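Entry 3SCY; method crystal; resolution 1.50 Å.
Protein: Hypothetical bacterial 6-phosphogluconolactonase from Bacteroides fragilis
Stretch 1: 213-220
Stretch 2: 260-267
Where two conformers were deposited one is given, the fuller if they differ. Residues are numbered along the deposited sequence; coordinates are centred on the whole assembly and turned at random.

Stretch 1, residues 213-220: PRHLIFNS
Stretch 2, residues 260-267: GSGDIHLS

Two nearly parallel strands of one chain, 213-218 and 261-266, are held together through side chains, with two side-chain hydrogen bonds at their N-terminal ends and an aliphatic cluster toward their C-terminal ends. The N-to-C directions differ by 7°, and the axes approach to 6.7 Å. No hydrogen bond links backbone to backbone across this gap. The CA register pairs Arg214 with Gly262 (7.2 Å between their CA atoms), His215 with Asp263 (6.3 Å between CA atoms) and Ile217 with His265 (7.0 Å between CA atoms); just beyond the first strand, the CA atoms of Asn219 and Leu266 lie 7.2 Å apart. Together the stretches bury 447 Å², both sides summed.

Most residues have extended backbones, for example Leu216 at phi/psi -125/139 and Ile264 at -147/133. Arg214 (-114/-82) and its partner Gly262 (-117/-90) both depart from this pattern, placing two similar irregularities at the same level of the register. The Arg214 CB points toward the second stretch, and chi1 to chi3 are all t (-169°, 175°, -167°), with chi4 at -85°. This long reach delivers Arg214 NH1 to Gly262 O, a hydrogen bond of 2.9 Å with an N-H...acceptor angle of 143°; the carbonyl sits at the guanidinium edge, near its plane. Lower down the side chain, Arg214 CD packs 3.4 Å from Ser261 O. Gly262 has no side chain, and an ideal CB there would point away, 4.5 Å from Arg214 NH1.

The His215 CA-to-CB bond also points toward the partner strand, with chi1 m (-77°) and chi2 -179°. His215 ND1 donates to Asp263 OD1 at 3.0 Å and an almost linear 174°, the acceptor lying at the ring edge, near the ring plane, as a good imidazole hydrogen bond requires. The Asp263 CA-to-CB bond runs sideways, but chi1 t (-154°) and chi2 7° bring the carboxylate nearer. Within its own strand, Asp263 OD2 also accepts from His265 NE2 (2.8 Å, 153°) and Asp263 OD1, in a weak hydrogen bond, from Ile264 N (2.9 Å, 146°). These bonds tie Asp263 to its own strand as well as to His215, and an acidic side chain with two acceptor oxygens suits this buried, donor-rich site.

Farther along, the contact becomes apolar. Ile217 contributes the largest covered area, 93 Å²; with chi1 p (59°) and chi2 t (167°), Ile217 CD1 lies 3.9 Å from Ile264 CG1 and 3.9 Å from Leu266 CG. Ile217 CG2 lies 3.4 Å from Ile264 O. Ile264, t at both chi angles (-171°, 169°), is buried and its CA-to-CB bond points toward the first stretch, with Ile264 CG2 3.7 Å from His215 O. Leu266 (chi1 m, -79°; chi2 t, 158°) reaches past the strand end, with Leu266 CD1 3.6 Å from Asn219 CA. Branched aliphatic groups suit these positions because they fill the space without needing polar partners. Leu216, Phe218 and His265 instead direct CB away from the partner stretch.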

# COMPACT_ATOMS: atom_id res chain seq x y z
N PRO A 213 -4.68 12.69 -3.53
CA PRO A 213 -4.84 11.50 -2.66
C PRO A 213 -3.97 10.34 -3.07
O PRO A 213 -3.93 10.00 -4.25
CB PRO A 213 -6.33 11.12 -2.85
CG PRO A 213 -6.98 12.33 -3.32
CD PRO A 213 -5.98 13.19 -4.03
N ARG A 214 -3.23 9.75 -2.11
CA ARG A 214 -2.33 8.67 -2.47
C ARG A 214 -2.81 7.38 -1.83
O ARG A 214 -3.46 6.59 -2.52
CB ARG A 214 -0.86 9.00 -2.12
CG ARG A 214 0.13 8.00 -2.74
CD ARG A 214 1.58 8.41 -2.46
NE ARG A 214 2.50 7.64 -3.31
CZ ARG A 214 2.97 6.43 -2.99
NH1 ARG A 214 2.66 5.88 -1.83
NH2 ARG A 214 3.76 5.78 -3.83
N HIS A 215 -2.51 7.13 -0.54
CA HIS A 215 -2.89 5.87 0.09
C HIS A 215 -3.88 6.08 1.20
O HIS A 215 -3.84 7.10 1.88
CB HIS A 215 -1.65 5.13 0.64
CG HIS A 215 -0.82 4.42 -0.39
ND1 HIS A 215 0.32 3.70 -0.02
CD2 HIS A 215 -0.94 4.38 -1.75
CE1 HIS A 215 0.80 3.18 -1.15
NE2 HIS A 215 0.09 3.57 -2.21
N LEU A 216 -4.76 5.10 1.40
CA LEU A 216 -5.84 5.10 2.39
C LEU A 216 -5.76 3.88 3.28
O LEU A 216 -5.51 2.77 2.79
CB LEU A 216 -7.19 5.09 1.64
CG LEU A 216 -8.47 5.14 2.52
CD1 LEU A 216 -8.70 6.55 3.10
CD2 LEU A 216 -9.70 4.79 1.67
N ILE A 217 -6.00 4.09 4.59
CA ILE A 217 -6.02 3.03 5.59
C ILE A 217 -7.22 3.22 6.50
O ILE A 217 -7.80 4.32 6.57
CB ILE A 217 -4.73 2.91 6.41
CG1 ILE A 217 -4.47 4.26 7.16
CG2 ILE A 217 -3.52 2.50 5.52
CD1 ILE A 217 -3.42 4.20 8.24
N PHE A 218 -7.57 2.15 7.21
CA PHE A 218 -8.65 2.15 8.20
C PHE A 218 -8.10 1.79 9.54
O PHE A 218 -7.11 1.04 9.60
CB PHE A 218 -9.74 1.11 7.84
CG PHE A 218 -10.42 1.46 6.55
CD1 PHE A 218 -11.53 2.29 6.53
CD2 PHE A 218 -9.91 1.01 5.33
CE1 PHE A 218 -12.12 2.66 5.32
CE2 PHE A 218 -10.51 1.36 4.13
CZ PHE A 218 -11.59 2.20 4.13
N ASN A 219 -8.77 2.22 10.61
CA ASN A 219 -8.32 1.77 11.93
C ASN A 219 -8.84 0.33 12.18
O ASN A 219 -9.59 -0.21 11.35
CB ASN A 219 -8.70 2.74 13.05
CG ASN A 219 -10.15 2.67 13.42
OD1 ASN A 219 -11.01 2.39 12.58
ND2 ASN A 219 -10.44 2.87 14.68
N SER A 220 -8.45 -0.27 13.31
CA SER A 220 -8.78 -1.66 13.63
C SER A 220 -10.28 -1.95 13.72
O SER A 220 -10.69 -3.01 13.26
CB SER A 220 -8.11 -2.11 14.92
OG SER A 220 -8.47 -1.28 16.01
N GLY A 260 5.69 15.45 -1.96
CA GLY A 260 6.13 14.08 -2.18
C GLY A 260 5.74 13.12 -1.08
O GLY A 260 6.49 12.17 -0.80
N SER A 261 4.58 13.31 -0.45
CA SER A 261 4.20 12.40 0.64
C SER A 261 3.91 10.99 0.10
O SER A 261 3.59 10.81 -1.08
CB SER A 261 3.05 12.96 1.46
OG SER A 261 3.52 14.11 2.14
N GLY A 262 4.19 9.99 0.95
CA GLY A 262 4.20 8.61 0.50
C GLY A 262 3.21 7.65 1.12
O GLY A 262 2.12 7.43 0.58
N ASP A 263 3.62 7.01 2.19
CA ASP A 263 2.82 5.96 2.79
C ASP A 263 2.26 6.34 4.17
O ASP A 263 2.62 7.35 4.75
CB ASP A 263 3.66 4.69 2.88
CG ASP A 263 2.89 3.38 2.88
OD1 ASP A 263 1.63 3.42 2.67
OD2 ASP A 263 3.53 2.33 3.04
N ILE A 264 1.31 5.54 4.64
CA ILE A 264 0.61 5.82 5.89
C ILE A 264 0.23 4.52 6.57
O ILE A 264 -0.28 3.59 5.95
CB ILE A 264 -0.65 6.71 5.60
CG1 ILE A 264 -1.28 7.21 6.92
CG2 ILE A 264 -1.69 5.99 4.68
CD1 ILE A 264 -2.38 8.33 6.68
N HIS A 265 0.51 4.45 7.91
CA HIS A 265 0.24 3.28 8.71
C HIS A 265 -0.06 3.64 10.14
O HIS A 265 0.54 4.56 10.70
CB HIS A 265 1.43 2.29 8.72
CG HIS A 265 1.74 1.70 7.39
ND1 HIS A 265 1.15 0.52 6.97
CD2 HIS A 265 2.53 2.18 6.40
CE1 HIS A 265 1.61 0.32 5.74
NE2 HIS A 265 2.42 1.30 5.35
N LEU A 266 -0.99 2.90 10.73
CA LEU A 266 -1.27 3.01 12.13
C LEU A 266 -0.47 1.96 12.85
O LEU A 266 -0.31 0.84 12.33
CB LEU A 266 -2.78 2.78 12.39
CG LEU A 266 -3.70 3.93 12.11
CD1 LEU A 266 -5.10 3.46 11.88
CD2 LEU A 266 -3.70 4.93 13.25
N SER A 267 -0.04 2.25 14.08
CA SER A 267 0.54 1.21 14.92
C SER A 267 -0.57 0.15 15.19
O SER A 267 -1.76 0.51 15.23
CB SER A 267 1.11 1.79 16.23
OG SER A 267 0.15 2.52 16.97